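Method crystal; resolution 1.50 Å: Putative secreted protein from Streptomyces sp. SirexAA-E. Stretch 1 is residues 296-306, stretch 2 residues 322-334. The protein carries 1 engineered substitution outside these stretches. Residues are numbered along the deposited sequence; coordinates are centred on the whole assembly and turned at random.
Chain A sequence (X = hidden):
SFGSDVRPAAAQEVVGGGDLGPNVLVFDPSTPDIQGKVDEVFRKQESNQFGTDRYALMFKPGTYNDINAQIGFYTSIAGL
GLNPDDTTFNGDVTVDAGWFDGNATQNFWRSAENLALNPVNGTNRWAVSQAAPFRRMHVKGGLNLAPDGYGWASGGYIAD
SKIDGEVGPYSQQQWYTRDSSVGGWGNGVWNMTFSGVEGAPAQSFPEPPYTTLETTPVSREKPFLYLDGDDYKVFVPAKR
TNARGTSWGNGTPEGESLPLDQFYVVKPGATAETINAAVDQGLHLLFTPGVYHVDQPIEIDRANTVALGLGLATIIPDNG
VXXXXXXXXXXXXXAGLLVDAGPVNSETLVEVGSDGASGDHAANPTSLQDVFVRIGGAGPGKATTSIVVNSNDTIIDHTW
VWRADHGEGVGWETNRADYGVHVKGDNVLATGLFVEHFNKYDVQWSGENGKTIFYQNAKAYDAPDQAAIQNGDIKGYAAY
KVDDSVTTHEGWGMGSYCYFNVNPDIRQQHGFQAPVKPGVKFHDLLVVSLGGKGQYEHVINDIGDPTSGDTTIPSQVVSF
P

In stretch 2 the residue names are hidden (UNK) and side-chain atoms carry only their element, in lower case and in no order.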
ATOM      1  N   GLN A 296      17.693  12.235 -12.451  1.00 17.36           N
ATOM      2  CA  GLN A 296      17.439  11.286 -13.532  1.00 17.37           C
ATOM      3  C   GLN A 296      16.796  10.048 -12.917  1.00 16.51           C
ATOM      4  O   GLN A 296      16.908   9.831 -11.710  1.00 15.85           O
ATOM      5  CB  GLN A 296      18.727  10.921 -14.276  1.00 22.08           C
ATOM      6  CG  GLN A 296      19.731  10.185 -13.414  1.00 27.93           C
ATOM      7  CD  GLN A 296      21.009   9.841 -14.153  1.00 34.33           C
ATOM      8  OE1 GLN A 296      21.051   8.888 -14.933  1.00 37.87           O
ATOM      9  NE2 GLN A 296      22.062  10.615 -13.909  1.00 34.65           N
ATOM     10  N   PRO A 297      16.114   9.230 -13.738  1.00 15.74           N
ATOM     11  CA  PRO A 297      15.467   8.055 -13.142  1.00 14.10           C
ATOM     12  C   PRO A 297      16.437   7.069 -12.497  1.00 14.29           C
ATOM     13  O   PRO A 297      17.546   6.857 -12.994  1.00 16.60           O
ATOM     14  CB  PRO A 297      14.771   7.392 -14.337  1.00 15.24           C
ATOM     15  CG  PRO A 297      14.572   8.496 -15.317  1.00 16.89           C
ATOM     16  CD  PRO A 297      15.756   9.393 -15.158  1.00 16.85           C
ATOM     17  N   ILE A 298      16.014   6.485 -11.382  1.00 13.07           N
ATOM     18  CA  ILE A 298      16.661   5.296 -10.862  1.00 12.82           C
ATOM     19  C   ILE A 298      16.283   4.148 -11.786  1.00 13.85           C
ATOM     20  O   ILE A 298      15.097   3.894 -12.018  1.00 16.30           O
ATOM     21  CB  ILE A 298      16.234   4.999  -9.406  1.00 13.88           C
ATOM     22  CG1 ILE A 298      16.759   6.095  -8.476  1.00 16.61           C
ATOM     23  CG2 ILE A 298      16.704   3.612  -8.967  1.00 16.91           C
ATOM     24  CD1 ILE A 298      16.048   6.140  -7.131  1.00 18.93           C
ATOM     25  N   GLU A 299      17.292   3.480 -12.336  1.00 14.32           N
ATOM     26  CA  GLU A 299      17.074   2.414 -13.302  1.00 14.78           C
ATOM     27  C   GLU A 299      17.480   1.069 -12.725  1.00 15.94           C
ATOM     28  O   GLU A 299      18.632   0.865 -12.342  1.00 18.46           O
ATOM     29  CB  GLU A 299      17.849   2.692 -14.596  1.00 19.57           C
ATOM     30  CG  GLU A 299      17.456   4.011 -15.232  1.00 25.44           C
ATOM     31  CD  GLU A 299      17.879   4.126 -16.672  1.00 34.95           C
ATOM     32  OE1 GLU A 299      18.588   3.221 -17.159  1.00 39.45           O
ATOM     33  OE2 GLU A 299      17.498   5.130 -17.314  1.00 37.94           O
ATOM     34  N   ILE A 300      16.517   0.157 -12.653  1.00 14.83           N
ATOM     35  CA  ILE A 300      16.782  -1.197 -12.186  1.00 15.19           C
ATOM     36  C   ILE A 300      16.586  -2.154 -13.357  1.00 15.12           C
ATOM     37  O   ILE A 300      15.458  -2.525 -13.684  1.00 16.48           O
ATOM     38  CB  ILE A 300      15.860  -1.577 -11.010  1.00 15.03           C
ATOM     39  CG1 ILE A 300      16.042  -0.588  -9.856  1.00 16.25           C
ATOM     40  CG2 ILE A 300      16.129  -3.012 -10.541  1.00 16.29           C
ATOM     41  CD1 ILE A 300      15.112  -0.833  -8.697  1.00 17.97           C
ATOM     42  N   ASP A 301      17.689  -2.520 -14.008  1.00 14.97           N
ATOM     43  CA  ASP A 301      17.635  -3.353 -15.211  1.00 16.33           C
ATOM     44  C   ASP A 301      18.488  -4.609 -15.052  1.00 15.21           C
ATOM     45  O   ASP A 301      19.127  -5.084 -16.000  1.00 18.22           O
ATOM     46  CB  ASP A 301      18.085  -2.561 -16.443  1.00 17.10           C
ATOM     47  CG  ASP A 301      17.623  -3.199 -17.738  1.00 19.86           C
ATOM     48  OD1 ASP A 301      16.631  -3.959 -17.699  1.00 19.35           O
ATOM     49  OD2 ASP A 301      18.253  -2.957 -18.790  1.00 21.91           O
ATOM     50  N   ARG A 302      18.492  -5.137 -13.834  1.00 14.36           N
ATOM     51  CA  ARG A 302      19.177  -6.382 -13.522  1.00 13.70           C
ATOM     52  C   ARG A 302      18.169  -7.306 -12.856  1.00 13.91           C
ATOM     53  O   ARG A 302      17.498  -6.903 -11.901  1.00 14.12           O
ATOM     54  CB  ARG A 302      20.368  -6.138 -12.603  1.00 15.92           C
ATOM     55  CG  ARG A 302      21.259  -7.352 -12.432  1.00 17.80           C
ATOM     56  CD  ARG A 302      22.317  -7.130 -11.355  1.00 19.84           C
ATOM     57  NE  ARG A 302      21.813  -7.467 -10.022  1.00 22.26           N
ATOM     58  CZ  ARG A 302      21.684  -6.607  -9.018  1.00 21.30           C
ATOM     59  NH1 ARG A 302      21.225  -7.024  -7.848  1.00 21.88           N
ATOM     60  NH2 ARG A 302      22.027  -5.336  -9.172  1.00 21.94           N
ATOM     61  N   ALA A 303      18.056  -8.531 -13.355  1.00 14.77           N
ATOM     62  CA  ALA A 303      17.128  -9.499 -12.778  1.00 13.97           C
ATOM     63  C   ALA A 303      17.382  -9.728 -11.284  1.00 13.16           C
ATOM     64  O   ALA A 303      18.526  -9.703 -10.826  1.00 14.91           O
ATOM     65  CB  ALA A 303      17.209 -10.812 -13.527  1.00 13.71           C
ATOM     66  N   ASN A 304      16.293  -9.907 -10.534  1.00 12.15           N
ATOM     67  CA  ASN A 304      16.336 -10.266  -9.116  1.00 13.46           C
ATOM     68  C   ASN A 304      16.844  -9.174  -8.179  1.00 12.84           C
ATOM     69  O   ASN A 304      17.114  -9.436  -7.004  1.00 14.04           O
ATOM     70  CB  ASN A 304      17.163 -11.542  -8.924  1.00 15.06           C
ATOM     71  CG  ASN A 304      16.384 -12.773  -9.297  1.00 21.97           C
ATOM     72  OD1 ASN A 304      15.217 -12.909  -8.917  1.00 22.58           O
ATOM     73  ND2 ASN A 304      16.999 -13.660 -10.078  1.00 26.56           N
ATOM     74  N   THR A 305      16.944  -7.950  -8.679  1.00 12.78           N
ATOM     75  CA  THR A 305      17.389  -6.847  -7.836  1.00 12.54           C
ATOM     76  C   THR A 305      16.343  -6.520  -6.780  1.00 11.12           C
ATOM     77  O   THR A 305      15.169  -6.316  -7.108  1.00 13.29           O
ATOM     78  CB  THR A 305      17.668  -5.566  -8.653  1.00 13.54           C
ATOM     79  OG1 THR A 305      18.635  -5.833  -9.671  1.00 14.43           O
ATOM     80  CG2 THR A 305      18.201  -4.462  -7.757  1.00 14.74           C
ATOM     81  N   VAL A 306      16.779  -6.474  -5.523  1.00 11.80           N
ATOM     82  CA  VAL A 306      15.949  -6.008  -4.421  1.00 11.40           C
ATOM     83  C   VAL A 306      16.192  -4.517  -4.198  1.00 12.82           C
ATOM     84  O   VAL A 306      17.339  -4.081  -4.096  1.00 14.30           O
ATOM     85  CB  VAL A 306      16.254  -6.780  -3.112  1.00 11.39           C
ATOM     86  CG1 VAL A 306      15.439  -6.225  -1.941  1.00 13.79           C
ATOM     87  CG2 VAL A 306      15.973  -8.265  -3.289  1.00 14.32           C
ATOM     88  N   UNK A 322      11.071  10.626 -14.525  1.00 12.21           N
ATOM     89  CA  UNK A 322      10.479   9.458 -13.899  1.00 13.58           C
ATOM     90  C   UNK A 322      11.360   9.070 -12.700  1.00 13.29           C
ATOM     91  O   UNK A 322      12.580   9.094 -12.814  1.00 14.07           O
ATOM     92  c   UNK A 322       9.774   7.051 -14.320  1.00 14.73           C
ATOM     93  o   UNK A 322       9.569   8.758 -16.039  1.00 14.50           O
ATOM     94  c   UNK A 322      10.372   8.312 -14.930  1.00 13.85           C
ATOM     95  N   UNK A 323      10.762   8.757 -11.547  1.00 12.57           N
ATOM     96  CA  UNK A 323      11.554   8.440 -10.356  1.00 12.28           C
ATOM     97  C   UNK A 323      12.221   7.067 -10.449  1.00 12.52           C
ATOM     98  O   UNK A 323      13.381   6.894 -10.059  1.00 13.22           O
ATOM     99  c   UNK A 323      10.685   8.502  -9.092  1.00 13.72           C
ATOM    100  N   UNK A 324      11.468   6.084 -10.938  1.00 11.78           N
ATOM    101  CA  UNK A 324      11.913   4.697 -10.920  1.00 13.33           C
ATOM    102  C   UNK A 324      11.485   3.977 -12.189  1.00 13.46           C
ATOM    103  O   UNK A 324      10.298   3.964 -12.529  1.00 14.08           O
ATOM    104  c   UNK A 324      11.679   2.495  -9.559  1.00 21.02           C
ATOM    105  c   UNK A 324      11.344   3.979  -9.694  1.00 17.80           C
ATOM    106  c   UNK A 324      13.179   2.298  -9.424  1.00 22.38           C
ATOM    107  c   UNK A 324      10.944   1.899  -8.369  1.00 22.20           C
ATOM    108  N   UNK A 325      12.456   3.395 -12.888  1.00 13.71           N
ATOM    109  CA  UNK A 325      12.185   2.591 -14.075  1.00 14.35           C
ATOM    110  C   UNK A 325      12.750   1.191 -13.897  1.00 14.34           C
ATOM    111  O   UNK A 325      13.956   1.029 -13.747  1.00 17.08           O
ATOM    112  n   UNK A 325      12.442   6.470 -19.048  1.00 34.98           N
ATOM    113  c   UNK A 325      12.021   6.180 -17.649  1.00 31.62           C
ATOM    114  c   UNK A 325      12.761   4.977 -17.092  1.00 25.09           C
ATOM    115  c   UNK A 325      12.150   4.513 -15.777  1.00 19.69           C
ATOM    116  c   UNK A 325      12.800   3.230 -15.325  1.00 16.79           C
ATOM    117  N   UNK A 326      11.886   0.184 -13.899  1.00 13.15           N
ATOM    118  CA  UNK A 326      12.352  -1.197 -13.888  1.00 12.47           C
ATOM    119  C   UNK A 326      12.395  -1.718 -15.321  1.00 12.58           C
ATOM    120  O   UNK A 326      11.457  -1.503 -16.098  1.00 14.52           O
ATOM    121  c   UNK A 326      11.447  -2.100 -13.026  1.00 13.23           C
ATOM    122  c   UNK A 326      11.290  -1.519 -11.624  1.00 13.82           C
ATOM    123  c   UNK A 326      12.008  -3.502 -12.955  1.00 12.66           C
ATOM    124  N   UNK A 327      13.489  -2.384 -15.678  1.00 13.69           N
ATOM    125  CA  UNK A 327      13.622  -2.947 -17.011  1.00 13.10           C
ATOM    126  C   UNK A 327      12.801  -4.205 -17.229  1.00 13.26           C
ATOM    127  O   UNK A 327      12.058  -4.649 -16.341  1.00 15.22           O
ATOM    128  N   UNK A 328      12.951  -4.793 -18.413  1.00 13.15           N
ATOM    129  CA  UNK A 328      12.194  -5.984 -18.795  1.00 13.06           C
ATOM    130  C   UNK A 328      12.873  -7.256 -18.294  1.00 15.07           C
ATOM    131  O   UNK A 328      13.272  -8.126 -19.077  1.00 17.80           O
ATOM    132  c   UNK A 328      11.258  -4.824 -20.821  1.00 17.38           C
ATOM    133  o   UNK A 328      10.296  -4.420 -20.148  1.00 19.35           O
ATOM    134  o   UNK A 328      11.625  -4.281 -21.881  1.00 22.60           O
ATOM    135  c   UNK A 328      12.021  -6.018 -20.311  1.00 13.52           C
ATOM    136  N   UNK A 329      12.999  -7.342 -16.976  1.00 13.26           N
ATOM    137  CA  UNK A 329      13.722  -8.425 -16.327  1.00 14.32           C
ATOM    138  C   UNK A 329      12.877  -9.135 -15.270  1.00 12.39           C
ATOM    139  O   UNK A 329      11.915  -8.564 -14.725  1.00 14.32           O
ATOM    140  c   UNK A 329      15.030  -7.899 -15.674  1.00 16.00           C
ATOM    141  c   UNK A 329      14.741  -6.781 -14.683  1.00 15.84           C
ATOM    142  c   UNK A 329      16.002  -7.416 -16.742  1.00 16.62           C
ATOM    143  N   UNK A 330      13.235 -10.386 -14.994  1.00 13.64           N
ATOM    144  CA  UNK A 330      12.602 -11.183 -13.942  1.00 12.82           C
ATOM    145  C   UNK A 330      12.926 -10.678 -12.539  1.00 12.02           C
ATOM    146  O   UNK A 330      14.010 -10.148 -12.296  1.00 14.19           O
ATOM    147  c   UNK A 330      12.589 -13.431 -15.193  1.00 14.99           C
ATOM    148  o   UNK A 330      11.787 -12.959 -16.026  1.00 16.41           O
ATOM    149  o   UNK A 330      13.021 -14.593 -15.275  1.00 17.93           O
ATOM    150  c   UNK A 330      13.072 -12.644 -13.983  1.00 12.94           C
ATOM    151  N   UNK A 331      11.998 -10.894 -11.612  1.00 11.92           N
ATOM    152  CA  UNK A 331      12.323 -10.976 -10.195  1.00 12.08           C
ATOM    153  C   UNK A 331      12.734  -9.725  -9.445  1.00 13.02           C
ATOM    154  O   UNK A 331      13.279  -9.818  -8.347  1.00 12.59           O
ATOM    155  N   UNK A 332      12.476  -8.548  -9.999  1.00 12.60           N
ATOM    156  CA  UNK A 332      12.821  -7.332  -9.271  1.00 11.98           C
ATOM    157  C   UNK A 332      11.801  -7.142  -8.150  1.00 12.07           C
ATOM    158  O   UNK A 332      10.612  -7.386  -8.342  1.00 12.60           O
ATOM    159  c   UNK A 332      12.872  -6.109 -10.216  1.00 11.86           C
ATOM    160  c   UNK A 332      14.094  -6.225 -11.119  1.00 13.37           C
ATOM    161  c   UNK A 332      12.902  -4.795  -9.442  1.00 11.36           C
ATOM    162  N   UNK A 333      12.276  -6.757  -6.971  1.00 11.47           N
ATOM    163  CA  UNK A 333      11.423  -6.619  -5.799  1.00 11.67           C
ATOM    164  C   UNK A 333      11.594  -5.227  -5.219  1.00 11.89           C
ATOM    165  O   UNK A 333      12.581  -4.941  -4.529  1.00 13.32           O
ATOM    166  c   UNK A 333      12.280 -10.194  -4.469  1.00 14.98           C
ATOM    167  c   UNK A 333      11.760  -7.700  -4.760  1.00 13.76           C
ATOM    168  n   UNK A 333      13.422 -11.667  -6.209  1.00 14.11           N
ATOM    169  c   UNK A 333      11.626  -9.118  -5.333  1.00 14.85           C
ATOM    170  c   UNK A 333      12.320 -11.544  -5.194  1.00 14.49           C
ATOM    171  N   UNK A 334      10.639  -4.354  -5.530  1.00 12.10           N
ATOM    172  CA  UNK A 334      10.636  -2.989  -5.017  1.00 11.99           C
ATOM    173  C   UNK A 334       9.741  -2.973  -3.796  1.00 10.39           C
ATOM    174  O   UNK A 334       8.612  -3.457  -3.859  1.00 11.61           O
ATOM    175  c   UNK A 334      10.239  -0.556  -5.530  1.00 13.78           C
ATOM    176  c   UNK A 334      10.908  -2.125  -7.362  1.00 13.21           C
ATOM    177  c   UNK A 334      10.131  -1.976  -6.061  1.00 11.10           C
TER
HETATM  178  O   HOH W   1      15.560  -4.669 -19.937  1.00 22.73           O
HETATM  179  O   HOH W   2      16.021 -11.241  -5.241  1.00 17.94           O
HETATM  180  O   HOH W   3      13.017 -14.362  -6.955  1.00 22.60           O

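Position 322 carries three side-chain atoms, one carbon bearing an oxygen and a carbon, which is threonine. Its backbone O lies 3.1 Å from Pro-297 CA, a CA-H...O contact, and finds no polar partner.

Position 323 has one side-chain carbon, pointing away from stretch 1: alanine. Its backbone does the work, with Ile-298 N donating to O of 323 at 3.0 Å.

At 324 four carbons fork at the second, and one terminal carbon reaches both Ile-298 and Ile-300: leucine. Leu-324 CD1 lies 3.8 Å from Ile-298 CG2 and 3.8 Å from Ile-300 CD1, one methyl serving two isoleucines on the shared face.

Position 325 runs four carbons in a row to a nitrogen, an extended chain that passes Pro-297 on the face of Glu-299: lysine. Lys-325 CG is 4.2 Å from Pro-297 CB. Its N donates to Ile-298 O (2.8 Å), and its O accepts from Ile-300 N (2.9 Å).

Position 326 shows one carbon carrying two more: valine, paired with Ile-300 and on the same face as its side chain.

Position 327 has no side-chain atoms and is glycine. Its N donates to Ile-300 O at 2.8 Å; an ideal CB would sit 1.7 Å from Asp-301 OD1, a clash.

At 328 there are two carbons, the second carrying two oxygens: a carboxylate on a one-carbon stem, hence aspartate. It points away, but water 1 links Asp-328 N to Asp-301 OD1.

Position 329, a carbon carrying two carbons, points toward stretch 1, its CB 4.2 Å from Ala-303 CB. It is valine.

Position 330 repeats the pattern of 328 and is also aspartate; its O accepts from Asn-304 N at 2.9 Å.

Position 331 is bare and has positive phi: glycine. An ideal CB would clash with Asn-304 OD1, 2.3 Å away.

Position 332 is another three-carbon fork, and one branch carbon meets Ile-300 CG2: valine, with Val-332 CG2 3.8 Å from Ile-300 CG2.

Position 333 has four carbons ending in nitrogen: lysine. Its N donates to Thr-305 O at 2.9 Å, and Lys-333 NZ bonds Gly-331 O at 2.8 Å. Waters 2 and 3 connect that amine to Asn-304.

Position 334, one carbon carrying two, is valine and turns away.

The rule is two short parallel ladders separated by loops, with the register shifting by one between them. Alternating backbone bonds set the pairing, while Leu-324 and Val-332 pack on Ile-300. Between the ladders, the two glycines leave room for the side chains of Asp-301 and Asn-304, and water completes the polar edge.

Stretch 2, residues 322-334: TALKVGDVDGVKV
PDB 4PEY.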